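FIG000988: Predicted permease (Vibrio cholerae, PDB 6MJP) probably serves, as LptF, as one of the two transmembrane subunits of the LptBFG ABC transporter that moves lipopolysaccharide from the inner membrane toward the outer membrane. Local coordinates at residues D[65-69]-D[275-280]; D[151-155]-D[232-236]. One frame throughout, in Å; residues are numbered along the deposited sequence.

The two contacts belong to two different parts of LptF. Contact 1 joins helix 48-81 to helix 260-286, both predicted to span the membrane. Contact 2 lies in the periplasmic beta-jellyroll domain, inserted in sequence between the membrane helices, where the loop after strand 150-151 meets strand 230-235. Along the chain the order is 65-69, 151-155, 232-236, 275-280, so the chain leaves the helical bundle, builds the beta domain and returns. The contact centres are 46 Å apart, on opposite sides of the chain's centre, and their nearest atoms are about 36 Å apart. They share no helix or sheet. The beta domain meets LptC, consistent with its passing lipopolysaccharide on to that protein.

Contact 1 (D[65-69]-D[275-280]); sequences PLSLY and CIPLLT
Segments 65-69 and 275-280 are both helical and run nearly parallel. Their N-to-C directions differ by 26°, the signed crossing angle is -26°, and the axes approach to 9.8 Å. Pro65 CA lies 5.6 Å from Ile276 CA, and Tyr69 CA lies 6.3 Å from Thr280 CA. Each helix is kinked at a proline, at Pro65 and at Pro277, whose N atoms cannot bond to the preceding turn. The interface is apolar, with no hydrogen bond across it, and buries 291 Å². Cys275 begins the second segment, with SG 4.4 Å from Pro65 CG. Ile276, in the m, m rotamer, makes the tightest contact: its CD1 lies 3.5 Å from Pro65 CG, and its CG2 is 4.3 Å from CD2 of Leu68 (t, p). Leu279 (m, t) points toward the first helix. Its CD1 is 4.4 Å from Pro65 CB, and its CB is 4.0 Å from Tyr69 CD1, obliquely placed to the ring, which chi1 t and chi2 75° bring nearer. Thr280 (m) turns OG1 back to Ile276 O at 3.1 Å, a hydrogen bond within its own helix. That OG1 also lies 3.8 Å from Leu68 CD2. Both helices are predicted to span the membrane, and this is near-parallel packing within the LptF/LptG permease bundle. Helix 299-321 meets both partners, through Pro65, Tyr69 and Cys275, and Tyr69 OH hydrogen-bonds to Ala302 O there. Helix 95-134 touches Leu68 and Thr280, and helix 332-346 packs on Leu279.

Contact 2 (D[151-155]-D[232-236]); sequences RSPDG and GLIGQ
Ile234 (m, t) packs its side chain against the ring of Pro153, with CG2 3.5 Å from Pro153 CD. Ser152 lies beside it: Ser152 OG, hydrogen-bonded to Ser157 OG, is 3.9 Å from Ile234 CG1, and Ser152 CB is 3.5 Å from Ile234 O. The CA atoms of Ser152 and Ile234 are 5.5 Å apart, those of Pro153 and Gly235 5.1 Å. Segment 151-155 forms a type I beta turn from Ser152 to Gly155, with Pro153 (-52/-26) and Asp154 (-66/-37) in the middle. A weak hydrogen bond of 2.6 Å from Gly155 N to Ser152 O closes it. Gly155 has positive phi (80/-4), where a side chain would crowd the carbonyl O of Asp154. Only one hydrogen bond joins the two segments, from Asp154 N to Ile234 O at 3.2 Å. Residues 232-235 form the end of strand 230-235. Turn and strand end belong to the periplasmic beta-jellyroll domain of LptF, whose sheet runs on into LptC. Ile234 and Gly235 both face Gln203 on the adjacent strand, forming a classic beta bulge. Ile234 has phi/psi -109/-45, and Gly235 is nearly extended at -176/178. A CB on Gly235 would clash with Pro153 CB, which lies 4.2 Å from Gly235 CA. Asp154 (chi1 m, chi2 0°) sets its carboxylate against Ile234 O, with Asp154 CG 2.9 Å and OD1 3.0 Å from that oxygen; these are two acceptors, not a hydrogen bond. Asp154 OD1 is 3.2 Å from Gly235 CA, and OD2 3.9 Å from Leu233 CG. Gly232 pairs with an antiparallel strand of LptC, and Leu233 packs on Asn36 of LptC.

Contact 1 (D[65-69]-D[275-280])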
loop_
_atom_site.group_PDB
_atom_site.type_symbol
_atom_site.label_atom_id
_atom_site.label_comp_id
_atom_site.label_asym_id
_atom_site.label_seq_id
_atom_site.Cartn_x
_atom_site.Cartn_y
_atom_site.Cartn_z
ATOM N N PRO D 65 14.304 -13.809 -6.257
ATOM C CA PRO D 65 13.812 -14.313 -4.967
ATOM C C PRO D 65 12.338 -14.018 -4.748
ATOM O O PRO D 65 11.545 -14.925 -4.488
ATOM C CB PRO D 65 14.671 -13.567 -3.937
ATOM C CG PRO D 65 15.892 -13.184 -4.652
ATOM C CD PRO D 65 15.490 -12.949 -6.080
ATOM N N LEU D 66 11.969 -12.740 -4.837
ATOM C CA LEU D 66 10.581 -12.350 -4.627
ATOM C C LEU D 66 9.660 -13.037 -5.616
ATOM O O LEU D 66 8.521 -13.382 -5.275
ATOM C CB LEU D 66 10.441 -10.836 -4.752
ATOM C CG LEU D 66 9.105 -10.281 -4.284
ATOM C CD1 LEU D 66 8.872 -10.634 -2.825
ATOM C CD2 LEU D 66 9.085 -8.788 -4.482
ATOM N N SER D 67 10.138 -13.247 -6.841
ATOM C CA SER D 67 9.332 -13.879 -7.878
ATOM C C SER D 67 8.858 -15.257 -7.438
ATOM O O SER D 67 7.651 -15.528 -7.377
ATOM C CB SER D 67 10.151 -13.967 -9.165
ATOM O OG SER D 67 9.409 -14.560 -10.204
ATOM N N LEU D 68 9.805 -16.138 -7.112
ATOM C CA LEU D 68 9.472 -17.479 -6.644
ATOM C C LEU D 68 8.742 -17.446 -5.304
ATOM O O LEU D 68 7.814 -18.233 -5.078
ATOM C CB LEU D 68 10.745 -18.311 -6.538
ATOM C CG LEU D 68 10.525 -19.768 -6.152
ATOM C CD1 LEU D 68 9.615 -20.439 -7.163
ATOM C CD2 LEU D 68 11.843 -20.493 -6.060
ATOM N N TYR D 69 9.156 -16.549 -4.405
ATOM C CA TYR D 69 8.511 -16.375 -3.103
ATOM C C TYR D 69 7.012 -16.125 -3.234
ATOM O O TYR D 69 6.196 -16.853 -2.660
ATOM C CB TYR D 69 9.195 -15.208 -2.387
ATOM C CG TYR D 69 8.843 -14.923 -0.934
ATOM C CD1 TYR D 69 9.308 -15.728 0.097
ATOM C CD2 TYR D 69 8.123 -13.782 -0.595
ATOM C CE1 TYR D 69 9.017 -15.429 1.431
ATOM C CE2 TYR D 69 7.829 -13.477 0.720
ATOM C CZ TYR D 69 8.272 -14.296 1.730
ATOM O OH TYR D 69 7.957 -13.955 3.028
ATOM N N CYS D 275 19.953 -17.570 -0.312
ATOM C CA CYS D 275 18.723 -17.148 0.345
ATOM C C CYS D 275 17.492 -17.685 -0.361
ATOM O O CYS D 275 16.412 -17.731 0.243
ATOM C CB CYS D 275 18.634 -15.628 0.397
ATOM S SG CYS D 275 17.893 -14.925 -1.079
ATOM N N ILE D 276 17.632 -18.048 -1.636
ATOM C CA ILE D 276 16.531 -18.526 -2.475
ATOM C C ILE D 276 15.877 -19.736 -1.818
ATOM O O ILE D 276 14.657 -19.724 -1.596
ATOM C CB ILE D 276 16.994 -18.882 -3.902
ATOM C CG1 ILE D 276 17.683 -17.715 -4.618
ATOM C CG2 ILE D 276 15.798 -19.345 -4.728
ATOM C CD1 ILE D 276 16.793 -16.526 -4.815
ATOM N N PRO D 277 16.628 -20.799 -1.495
ATOM C CA PRO D 277 15.984 -21.942 -0.848
ATOM C C PRO D 277 15.541 -21.653 0.575
ATOM O O PRO D 277 14.522 -22.207 0.999
ATOM C CB PRO D 277 17.064 -23.027 -0.905
ATOM C CG PRO D 277 18.321 -22.277 -0.845
ATOM C CD PRO D 277 18.068 -21.059 -1.684
ATOM N N LEU D 278 16.252 -20.808 1.329
ATOM C CA LEU D 278 15.822 -20.527 2.698
ATOM C C LEU D 278 14.451 -19.870 2.713
ATOM O O LEU D 278 13.588 -20.227 3.524
ATOM C CB LEU D 278 16.842 -19.642 3.406
ATOM C CG LEU D 278 18.257 -20.204 3.512
ATOM C CD1 LEU D 278 19.211 -19.088 3.891
ATOM C CD2 LEU D 278 18.331 -21.348 4.517
ATOM N N LEU D 279 14.238 -18.896 1.820
ATOM C CA LEU D 279 12.951 -18.212 1.735
ATOM C C LEU D 279 11.847 -19.172 1.318
ATOM O O LEU D 279 10.719 -19.090 1.824
ATOM C CB LEU D 279 13.051 -17.043 0.754
ATOM C CG LEU D 279 13.692 -15.761 1.290
ATOM C CD1 LEU D 279 13.778 -14.688 0.217
ATOM C CD2 LEU D 279 12.938 -15.242 2.511
ATOM N N THR D 280 12.161 -20.084 0.390
ATOM C CA THR D 280 11.208 -21.107 -0.028
ATOM C C THR D 280 10.737 -21.942 1.156
ATOM O O THR D 280 9.530 -22.101 1.383
ATOM C CB THR D 280 11.847 -22.012 -1.086
ATOM O OG1 THR D 280 12.045 -21.294 -2.309
ATOM C CG2 THR D 280 10.970 -23.200 -1.367
#

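Contact 2 (D[151-155]-D[232-236])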
loop_
_atom_site.group_PDB
_atom_site.type_symbol
_atom_site.label_atom_id
_atom_site.label_comp_id
_atom_site.label_asym_id
_atom_site.label_seq_id
_atom_site.Cartn_x
_atom_site.Cartn_y
_atom_site.Cartn_z
ATOM N N ARG D 151 22.807 26.664 2.210
ATOM C CA ARG D 151 24.079 26.746 2.915
ATOM C C ARG D 151 25.044 25.731 2.328
ATOM O O ARG D 151 24.657 24.599 2.028
ATOM C CB ARG D 151 23.916 26.491 4.417
ATOM C CG ARG D 151 23.285 27.632 5.183
ATOM C CD ARG D 151 23.453 27.442 6.680
ATOM N N SER D 152 26.297 26.128 2.172
ATOM C CA SER D 152 27.294 25.225 1.623
ATOM C C SER D 152 27.764 24.230 2.677
ATOM O O SER D 152 27.628 24.481 3.876
ATOM C CB SER D 152 28.484 26.015 1.102
ATOM O OG SER D 152 28.080 26.895 0.072
ATOM N N PRO D 153 28.324 23.087 2.252
ATOM C CA PRO D 153 28.913 22.151 3.227
ATOM C C PRO D 153 29.898 22.806 4.178
ATOM O O PRO D 153 30.106 22.305 5.292
ATOM C CB PRO D 153 29.607 21.113 2.335
ATOM C CG PRO D 153 28.837 21.131 1.077
ATOM C CD PRO D 153 28.372 22.549 0.881
ATOM N N ASP D 154 30.525 23.909 3.766
ATOM C CA ASP D 154 31.335 24.678 4.702
ATOM C C ASP D 154 30.467 25.301 5.786
ATOM O O ASP D 154 30.873 25.365 6.951
ATOM C CB ASP D 154 32.128 25.756 3.955
ATOM C CG ASP D 154 33.258 25.179 3.121
ATOM O OD1 ASP D 154 33.420 23.942 3.122
ATOM O OD2 ASP D 154 33.980 25.957 2.460
ATOM N N GLY D 155 29.265 25.749 5.427
ATOM C CA GLY D 155 28.405 26.446 6.359
ATOM C C GLY D 155 28.733 27.908 6.573
ATOM O O GLY D 155 27.989 28.591 7.285
ATOM N N GLY D 232 35.013 30.443 -5.959
ATOM C CA GLY D 232 34.845 30.364 -4.521
ATOM C C GLY D 232 34.736 28.925 -4.079
ATOM O O GLY D 232 34.309 28.057 -4.845
ATOM N N LEU D 233 35.133 28.668 -2.834
ATOM C CA LEU D 233 35.125 27.317 -2.291
ATOM C C LEU D 233 33.795 27.027 -1.610
ATOM O O LEU D 233 33.272 27.857 -0.864
ATOM C CB LEU D 233 36.271 27.118 -1.297
ATOM C CG LEU D 233 36.366 25.722 -0.665
ATOM C CD1 LEU D 233 36.637 24.658 -1.719
ATOM C CD2 LEU D 233 37.423 25.666 0.426
ATOM N N ILE D 234 33.253 25.840 -1.869
ATOM C CA ILE D 234 31.988 25.416 -1.294
ATOM C C ILE D 234 32.182 24.326 -0.246
ATOM O O ILE D 234 31.591 24.392 0.834
ATOM C CB ILE D 234 31.019 24.955 -2.407
ATOM C CG1 ILE D 234 30.310 26.158 -3.028
ATOM C CG2 ILE D 234 30.005 23.930 -1.890
ATOM C CD1 ILE D 234 29.151 25.773 -3.913
ATOM N N GLY D 235 33.009 23.330 -0.533
ATOM C CA GLY D 235 33.204 22.246 0.411
ATOM C C GLY D 235 34.263 21.292 -0.088
ATOM O O GLY D 235 34.819 21.455 -1.179
ATOM N N GLN D 236 34.533 20.285 0.738
ATOM C CA GLN D 236 35.518 19.257 0.415
ATOM C C GLN D 236 35.271 17.986 1.231
ATOM O O GLN D 236 34.959 16.927 0.683
ATOM C CB GLN D 236 36.936 19.781 0.665
#